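Local coordinates for DUF3298 domain-containing protein (Pseudomonas aeruginosa, PDB 4E72), which is of unknown function but belongs to the DUF3298 family and is probably exported as a lipoprotein, at residues 113-125 with 179-193. Residues are numbered along the deposited sequence; the frame is centred on the assembly and turned at random.
Sequences HGMPGRGFINYDR and HVALTFGAVTLKYDA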
ATOM      1  N   HIS A 113      -0.866  -3.250 -21.303  1.00 35.63           N
ATOM      2  CA  HIS A 113      -1.134  -3.990 -20.072  1.00 34.53           C
ATOM      3  C   HIS A 113      -1.826  -3.050 -19.066  1.00 36.58           C
ATOM      4  O   HIS A 113      -1.981  -1.843 -19.337  1.00 34.71           O
ATOM      5  CB  HIS A 113       0.188  -4.575 -19.491  1.00 35.28           C
ATOM      6  CG  HIS A 113       1.251  -3.539 -19.238  1.00 39.25           C
ATOM      7  ND1 HIS A 113       1.231  -2.741 -18.093  1.00 40.64           N
ATOM      8  CD2 HIS A 113       2.315  -3.182 -19.996  1.00 42.02           C
ATOM      9  CE1 HIS A 113       2.282  -1.939 -18.189  1.00 40.07           C
ATOM     10  NE2 HIS A 113       2.955  -2.148 -19.322  1.00 41.37           N
ATOM     11  N   GLY A 114      -2.164  -3.598 -17.900  1.00 32.21           N
ATOM     12  CA  GLY A 114      -2.783  -2.857 -16.815  1.00 32.52           C
ATOM     13  C   GLY A 114      -1.789  -2.095 -15.962  1.00 36.91           C
ATOM     14  O   GLY A 114      -0.574  -2.268 -16.105  1.00 36.18           O
HETATM   15  N   MSE A 115      -2.307  -1.250 -15.073  1.00 33.31           N
HETATM   16  CA  MSE A 115      -1.523  -0.403 -14.172  1.00 34.02           C
HETATM   17  C   MSE A 115      -1.756  -0.764 -12.707  1.00 36.49           C
HETATM   18  O   MSE A 115      -2.790  -0.396 -12.148  1.00 35.79           O
HETATM   19  CB  MSE A 115      -1.853   1.077 -14.410  1.00 37.43           C
HETATM   20  CG  MSE A 115      -1.537   1.503 -15.817  1.00 47.94           C
HETATM   21 SE   MSE A 115      -2.659   2.922 -16.521  0.75 59.22          SE
HETATM   22  CE  MSE A 115      -3.955   1.848 -17.450  1.00 55.60           C
ATOM     23  N   PRO A 116      -0.803  -1.468 -12.056  1.00 34.19           N
ATOM     24  CA  PRO A 116      -0.978  -1.791 -10.628  1.00 32.59           C
ATOM     25  C   PRO A 116      -0.539  -0.652  -9.686  1.00 37.21           C
ATOM     26  O   PRO A 116       0.351   0.145 -10.007  1.00 37.15           O
ATOM     27  CB  PRO A 116      -0.088  -3.018 -10.439  1.00 34.59           C
ATOM     28  CG  PRO A 116       1.032  -2.829 -11.430  1.00 40.35           C
ATOM     29  CD  PRO A 116       0.492  -1.973 -12.569  1.00 36.93           C
ATOM     30  N   GLY A 117      -1.174  -0.600  -8.517  1.00 31.90           N
ATOM     31  CA  GLY A 117      -0.834   0.328  -7.447  1.00 30.16           C
ATOM     32  C   GLY A 117      -0.832  -0.391  -6.108  1.00 31.39           C
ATOM     33  O   GLY A 117      -1.576  -1.356  -5.912  1.00 29.28           O
ATOM     34  N   ARG A 118       0.009   0.068  -5.181  1.00 29.67           N
ATOM     35  CA  ARG A 118       0.104  -0.469  -3.805  1.00 28.94           C
ATOM     36  C   ARG A 118       0.239   0.684  -2.876  1.00 31.46           C
ATOM     37  O   ARG A 118       0.684   1.737  -3.300  1.00 31.04           O
ATOM     38  CB  ARG A 118       1.275  -1.467  -3.599  1.00 28.17           C
ATOM     39  CG  ARG A 118       1.151  -2.789  -4.325  1.00 33.54           C
ATOM     40  CD  ARG A 118       0.085  -3.720  -3.775  1.00 39.62           C
ATOM     41  NE  ARG A 118       0.094  -5.009  -4.473  1.00 42.86           N
ATOM     42  CZ  ARG A 118      -0.432  -5.242  -5.677  1.00 60.81           C
ATOM     43  NH1 ARG A 118      -1.049  -4.267  -6.345  1.00 38.83           N
ATOM     44  NH2 ARG A 118      -0.337  -6.444  -6.229  1.00 60.51           N
ATOM     45  N   GLY A 119      -0.156   0.488  -1.625  1.00 28.86           N
ATOM     46  CA  GLY A 119      -0.082   1.506  -0.579  1.00 28.66           C
ATOM     47  C   GLY A 119      -0.267   0.924   0.811  1.00 30.60           C
ATOM     48  O   GLY A 119      -0.699  -0.229   0.980  1.00 27.81           O
ATOM     49  N   PHE A 120       0.085   1.713   1.816  1.00 27.47           N
ATOM     50  CA  PHE A 120      -0.104   1.308   3.213  1.00 26.61           C
ATOM     51  C   PHE A 120      -0.841   2.389   3.979  1.00 33.61           C
ATOM     52  O   PHE A 120      -0.745   3.576   3.646  1.00 32.72           O
ATOM     53  CB  PHE A 120       1.239   1.033   3.919  1.00 26.35           C
ATOM     54  CG  PHE A 120       2.004  -0.190   3.487  1.00 26.83           C
ATOM     55  CD1 PHE A 120       1.419  -1.457   3.543  1.00 30.57           C
ATOM     56  CD2 PHE A 120       3.346  -0.099   3.136  1.00 27.10           C
ATOM     57  CE1 PHE A 120       2.145  -2.600   3.175  1.00 30.82           C
ATOM     58  CE2 PHE A 120       4.075  -1.242   2.787  1.00 29.74           C
ATOM     59  CZ  PHE A 120       3.466  -2.483   2.793  1.00 28.60           C
ATOM     60  N   ILE A 121      -1.559   1.972   5.009  1.00 31.68           N
ATOM     61  CA  ILE A 121      -2.135   2.825   6.042  1.00 31.60           C
ATOM     62  C   ILE A 121      -1.564   2.278   7.360  1.00 34.86           C
ATOM     63  O   ILE A 121      -1.687   1.084   7.631  1.00 34.12           O
ATOM     64  CB  ILE A 121      -3.683   2.901   6.063  1.00 35.03           C
ATOM     65  CG1 ILE A 121      -4.280   3.341   4.704  1.00 36.26           C
ATOM     66  CG2 ILE A 121      -4.165   3.795   7.244  1.00 34.98           C
ATOM     67  CD1 ILE A 121      -5.829   3.159   4.590  1.00 40.41           C
ATOM     68  N   ASN A 122      -0.908   3.123   8.140  1.00 32.00           N
ATOM     69  CA  ASN A 122      -0.411   2.772   9.475  1.00 32.01           C
ATOM     70  C   ASN A 122      -1.265   3.545  10.481  1.00 35.51           C
ATOM     71  O   ASN A 122      -1.020   4.711  10.728  1.00 36.18           O
ATOM     72  CB  ASN A 122       1.081   3.076   9.638  1.00 29.43           C
ATOM     73  CG  ASN A 122       1.953   2.262   8.746  1.00 40.91           C
ATOM     74  OD1 ASN A 122       2.419   1.186   9.137  1.00 34.32           O
ATOM     75  ND2 ASN A 122       2.170   2.749   7.517  1.00 27.39           N
ATOM     76  N   TYR A 123      -2.327   2.929  10.962  1.00 33.01           N
ATOM     77  CA  TYR A 123      -3.246   3.580  11.881  1.00 32.99           C
ATOM     78  C   TYR A 123      -2.944   3.232  13.339  1.00 36.45           C
ATOM     79  O   TYR A 123      -3.032   2.067  13.731  1.00 37.77           O
ATOM     80  CB  TYR A 123      -4.691   3.198  11.530  1.00 32.91           C
ATOM     81  CG  TYR A 123      -5.706   4.001  12.308  1.00 33.32           C
ATOM     82  CD1 TYR A 123      -6.078   5.278  11.895  1.00 35.39           C
ATOM     83  CD2 TYR A 123      -6.313   3.477  13.446  1.00 34.17           C
ATOM     84  CE1 TYR A 123      -7.004   6.030  12.616  1.00 37.75           C
ATOM     85  CE2 TYR A 123      -7.232   4.226  14.186  1.00 36.00           C
ATOM     86  CZ  TYR A 123      -7.571   5.503  13.766  1.00 43.35           C
ATOM     87  OH  TYR A 123      -8.507   6.234  14.448  1.00 47.91           O
ATOM     88  N   ASP A 124      -2.611   4.246  14.146  1.00 33.67           N
ATOM     89  CA  ASP A 124      -2.357   4.084  15.586  1.00 35.26           C
ATOM     90  C   ASP A 124      -3.654   4.319  16.369  1.00 40.64           C
ATOM     91  O   ASP A 124      -4.223   5.407  16.325  1.00 39.42           O
ATOM     92  CB  ASP A 124      -1.250   5.037  16.052  1.00 38.03           C
ATOM     93  CG  ASP A 124      -0.810   4.907  17.511  1.00 57.16           C
ATOM     94  OD1 ASP A 124      -1.043   3.826  18.126  1.00 60.18           O
ATOM     95  OD2 ASP A 124      -0.185   5.847  18.017  1.00 67.12           O
ATOM     96  N   ARG A 125      -4.143   3.278  17.037  1.00 39.70           N
ATOM     97  CA  ARG A 125      -5.388   3.342  17.807  1.00 41.69           C
ATOM     98  C   ARG A 125      -5.225   4.080  19.148  1.00 48.48           C
ATOM     99  O   ARG A 125      -6.220   4.558  19.701  1.00 49.33           O
ATOM    100  CB  ARG A 125      -5.933   1.930  18.072  1.00 39.96           C
ATOM    101  CG  ARG A 125      -6.401   1.198  16.831  1.00 37.75           C
ATOM    102  CD  ARG A 125      -6.473  -0.279  17.110  1.00 38.81           C
ATOM    103  NE  ARG A 125      -7.434  -0.581  18.170  1.00 41.41           N
ATOM    104  CZ  ARG A 125      -7.449  -1.704  18.881  1.00 55.00           C
ATOM    105  NH1 ARG A 125      -6.546  -2.652  18.660  1.00 45.24           N
ATOM    106  NH2 ARG A 125      -8.357  -1.883  19.824  1.00 42.17           N
ATOM    107  N   HIS A 179       5.729   4.105   0.554  1.00 25.85           N
ATOM    108  CA  HIS A 179       5.021   2.998   1.239  1.00 24.18           C
ATOM    109  C   HIS A 179       5.892   2.271   2.241  1.00 29.83           C
ATOM    110  O   HIS A 179       6.684   1.387   1.898  1.00 30.93           O
ATOM    111  CB  HIS A 179       4.453   1.985   0.215  1.00 24.75           C
ATOM    112  CG  HIS A 179       3.966   2.602  -1.072  1.00 27.34           C
ATOM    113  ND1 HIS A 179       3.000   3.608  -1.079  1.00 28.55           N
ATOM    114  CD2 HIS A 179       4.277   2.285  -2.348  1.00 29.80           C
ATOM    115  CE1 HIS A 179       2.782   3.891  -2.348  1.00 28.74           C
ATOM    116  NE2 HIS A 179       3.489   3.088  -3.158  1.00 29.52           N
ATOM    117  N   VAL A 180       5.705   2.637   3.504  1.00 27.37           N
ATOM    118  CA  VAL A 180       6.454   2.139   4.644  1.00 26.80           C
ATOM    119  C   VAL A 180       5.459   1.591   5.630  1.00 29.14           C
ATOM    120  O   VAL A 180       4.562   2.324   6.025  1.00 28.69           O
ATOM    121  CB  VAL A 180       7.319   3.280   5.277  1.00 31.02           C
ATOM    122  CG1 VAL A 180       8.023   2.819   6.569  1.00 31.15           C
ATOM    123  CG2 VAL A 180       8.333   3.845   4.287  1.00 30.54           C
ATOM    124  N   ALA A 181       5.618   0.330   6.060  1.00 25.84           N
ATOM    125  CA  ALA A 181       4.710  -0.244   7.045  1.00 26.34           C
ATOM    126  C   ALA A 181       5.437  -0.694   8.302  1.00 33.20           C
ATOM    127  O   ALA A 181       6.518  -1.300   8.220  1.00 33.68           O
ATOM    128  CB  ALA A 181       3.952  -1.395   6.453  1.00 26.69           C
ATOM    129  N   LEU A 182       4.824  -0.399   9.481  1.00 29.30           N
ATOM    130  CA  LEU A 182       5.344  -0.803  10.769  1.00 30.41           C
ATOM    131  C   LEU A 182       4.906  -2.256  11.039  1.00 36.45           C
ATOM    132  O   LEU A 182       4.102  -2.529  11.936  1.00 37.30           O
ATOM    133  CB  LEU A 182       4.900   0.162  11.892  1.00 31.35           C
ATOM    134  CG  LEU A 182       5.514   1.591  11.885  1.00 36.16           C
ATOM    135  CD1 LEU A 182       4.908   2.439  12.995  1.00 36.20           C
ATOM    136  CD2 LEU A 182       7.049   1.557  12.063  1.00 38.57           C
ATOM    137  N   THR A 183       5.432  -3.199  10.229  1.00 32.18           N
ATOM    138  CA  THR A 183       5.126  -4.620  10.372  1.00 32.28           C
ATOM    139  C   THR A 183       5.869  -5.142  11.642  1.00 36.63           C
ATOM    140  O   THR A 183       6.760  -4.470  12.189  1.00 33.90           O
ATOM    141  CB  THR A 183       5.400  -5.371   9.063  1.00 37.47           C
ATOM    142  OG1 THR A 183       6.599  -4.876   8.487  1.00 39.68           O
ATOM    143  CG2 THR A 183       4.275  -5.188   8.053  1.00 28.96           C
ATOM    144  N   PHE A 184       5.403  -6.257  12.178  1.00 34.65           N
ATOM    145  CA  PHE A 184       5.909  -6.769  13.453  1.00 36.12           C
ATOM    146  C   PHE A 184       7.359  -7.294  13.376  1.00 39.87           C
ATOM    147  O   PHE A 184       8.130  -7.017  14.283  1.00 36.95           O
ATOM    148  CB  PHE A 184       4.974  -7.852  14.009  1.00 38.52           C
ATOM    149  CG  PHE A 184       5.349  -8.381  15.367  1.00 41.81           C
ATOM    150  CD1 PHE A 184       4.870  -7.777  16.524  1.00 45.63           C
ATOM    151  CD2 PHE A 184       6.157  -9.509  15.495  1.00 45.75           C
ATOM    152  CE1 PHE A 184       5.240  -8.255  17.789  1.00 47.70           C
ATOM    153  CE2 PHE A 184       6.521  -9.993  16.763  1.00 49.25           C
ATOM    154  CZ  PHE A 184       6.057  -9.362  17.900  1.00 47.54           C
ATOM    155  N   GLY A 185       7.707  -8.010  12.304  1.00 38.05           N
ATOM    156  CA  GLY A 185       9.018  -8.643  12.181  1.00 38.66           C
ATOM    157  C   GLY A 185      10.176  -7.737  11.857  1.00 43.06           C
ATOM    158  O   GLY A 185      11.296  -7.980  12.308  1.00 43.61           O
ATOM    159  N   ALA A 186       9.905  -6.692  11.068  1.00 38.60           N
ATOM    160  CA  ALA A 186      10.849  -5.696  10.564  1.00 37.50           C
ATOM    161  C   ALA A 186      10.054  -4.548   9.983  1.00 38.55           C
ATOM    162  O   ALA A 186       8.837  -4.677   9.850  1.00 38.35           O
ATOM    163  CB  ALA A 186      11.727  -6.320   9.477  1.00 38.33           C
ATOM    164  N   VAL A 187      10.700  -3.415   9.667  1.00 32.92           N
ATOM    165  CA  VAL A 187       9.976  -2.349   8.983  1.00 31.84           C
ATOM    166  C   VAL A 187       9.900  -2.750   7.465  1.00 35.06           C
ATOM    167  O   VAL A 187      10.926  -3.065   6.850  1.00 33.75           O
ATOM    168  CB  VAL A 187      10.594  -0.950   9.247  1.00 34.56           C
ATOM    169  CG1 VAL A 187      10.112   0.098   8.235  1.00 32.11           C
ATOM    170  CG2 VAL A 187      10.263  -0.489  10.658  1.00 34.43           C
ATOM    171  N   THR A 188       8.686  -2.790   6.892  1.00 32.08           N
ATOM    172  CA  THR A 188       8.530  -3.148   5.463  1.00 30.48           C
ATOM    173  C   THR A 188       8.534  -1.902   4.569  1.00 33.18           C
ATOM    174  O   THR A 188       7.767  -0.970   4.815  1.00 31.93           O
ATOM    175  CB  THR A 188       7.248  -3.978   5.240  1.00 34.45           C
ATOM    176  OG1 THR A 188       7.332  -5.154   6.037  1.00 34.60           O
ATOM    177  CG2 THR A 188       7.027  -4.377   3.764  1.00 35.75           C
ATOM    178  N   LEU A 189       9.398  -1.903   3.532  1.00 30.05           N
ATOM    179  CA  LEU A 189       9.422  -0.882   2.474  1.00 29.77           C
ATOM    180  C   LEU A 189       8.922  -1.548   1.216  1.00 31.82           C
ATOM    181  O   LEU A 189       9.576  -2.462   0.694  1.00 31.07           O
ATOM    182  CB  LEU A 189      10.794  -0.233   2.207  1.00 31.00           C
ATOM    183  CG  LEU A 189      11.611   0.371   3.341  1.00 38.64           C
ATOM    184  CD1 LEU A 189      12.695   1.252   2.767  1.00 39.24           C
ATOM    185  CD2 LEU A 189      10.774   1.198   4.248  1.00 45.44           C
ATOM    186  N   LYS A 190       7.744  -1.138   0.757  1.00 27.72           N
ATOM    187  CA  LYS A 190       7.119  -1.723  -0.422  1.00 27.51           C
ATOM    188  C   LYS A 190       7.231  -0.756  -1.613  1.00 30.89           C
ATOM    189  O   LYS A 190       6.900   0.424  -1.495  1.00 29.17           O
ATOM    190  CB  LYS A 190       5.656  -2.083  -0.108  1.00 29.42           C
ATOM    191  CG  LYS A 190       4.845  -2.535  -1.307  1.00 36.51           C
ATOM    192  CD  LYS A 190       4.878  -4.005  -1.488  1.00 40.37           C
ATOM    193  CE  LYS A 190       3.501  -4.597  -1.388  1.00 36.77           C
ATOM    194  NZ  LYS A 190       3.535  -6.038  -1.718  1.00 33.57           N
ATOM    195  N   TYR A 191       7.688  -1.282  -2.757  1.00 28.32           N
ATOM    196  CA  TYR A 191       7.948  -0.512  -3.963  1.00 27.18           C
ATOM    197  C   TYR A 191       6.914  -0.724  -5.035  1.00 31.09           C
ATOM    198  O   TYR A 191       6.432  -1.835  -5.253  1.00 30.37           O
ATOM    199  CB  TYR A 191       9.350  -0.850  -4.525  1.00 27.87           C
ATOM    200  CG  TYR A 191      10.404  -0.158  -3.700  1.00 29.61           C
ATOM    201  CD1 TYR A 191      10.701  -0.591  -2.407  1.00 31.14           C
ATOM    202  CD2 TYR A 191      11.022   1.005  -4.156  1.00 30.18           C
ATOM    203  CE1 TYR A 191      11.610   0.089  -1.607  1.00 31.62           C
ATOM    204  CE2 TYR A 191      11.932   1.695  -3.360  1.00 30.38           C
ATOM    205  CZ  TYR A 191      12.201   1.252  -2.075  1.00 36.95           C
ATOM    206  OH  TYR A 191      13.055   1.958  -1.252  1.00 32.29           O
ATOM    207  N   ASP A 192       6.599   0.367  -5.728  1.00 27.72           N
ATOM    208  CA  ASP A 192       5.725   0.311  -6.880  1.00 27.62           C
ATOM    209  C   ASP A 192       6.441  -0.489  -7.946  1.00 29.76           C
ATOM    210  O   ASP A 192       7.681  -0.515  -7.980  1.00 27.25           O
ATOM    211  CB  ASP A 192       5.388   1.730  -7.372  1.00 29.11           C
ATOM    212  CG  ASP A 192       4.303   2.402  -6.533  1.00 49.65           C
ATOM    213  OD1 ASP A 192       3.212   1.783  -6.349  1.00 52.91           O
ATOM    214  OD2 ASP A 192       4.511   3.569  -6.113  1.00 53.42           O
ATOM    215  N   ALA A 193       5.675  -1.161  -8.796  1.00 27.59           N
ATOM    216  CA  ALA A 193       6.231  -1.901  -9.929  1.00 29.12           C
ATOM    217  C   ALA A 193       7.030  -0.924 -10.802  1.00 34.56           C
ATOM    218  O   ALA A 193       6.662   0.251 -10.889  1.00 34.93           O
ATOM    219  CB  ALA A 193       5.096  -2.523 -10.734  1.00 29.53           C
TER
HETATM  220  O   HOH W   1       1.262   4.215   1.147  1.00 37.76           O
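The carboxamide of N122 clips strand 115-124 to strand 179-181 with two hydrogen bonds. L182 N gives its hydrogen to N122 OD1 on a nearly straight path (171°). N122 ND2 donates to V180 O at 2.9 Å, more bent; the donor lies in the carbonyl plane of V180. Gripped at both ends, the amide has its rotation fixed and satisfies two backbone groups flanking A181. A water adds a third polar link, accepting from F120 N and lying 2.9 Å from H179 ND1.

Apolar contact centres on F120, whose CG, anti to the carbonyl carbon (chi1 -70°), turns the ring onto the hairpin. A181 CB sits over the middle of one ring face, 3.5 Å from the centroid, in a CH-pi contact, while H179 C and V180 N meet the ring edge. K190 CB comes to 3.4 Å from F120 CE2, the lysine chain crossing the phenylalanine roughly at right angles before its NZ reaches a salt bridge with E205.

H179 lays one ring face against strand 115-124: G119 CA makes a CH-pi contact, and R118 O stands 3.0 Å above the ring plane, toward its rim. D192 OD2 accepts from H179 NE2 at 3.2 Å, bracing the imidazole.

The two backbones are not paired with each other: hairpin 179-190, part of a three-stranded antiparallel sheet completed by strand 205-208, packs on the six-stranded mixed sheet, while V180 and L189 point away, onto helix 142-159.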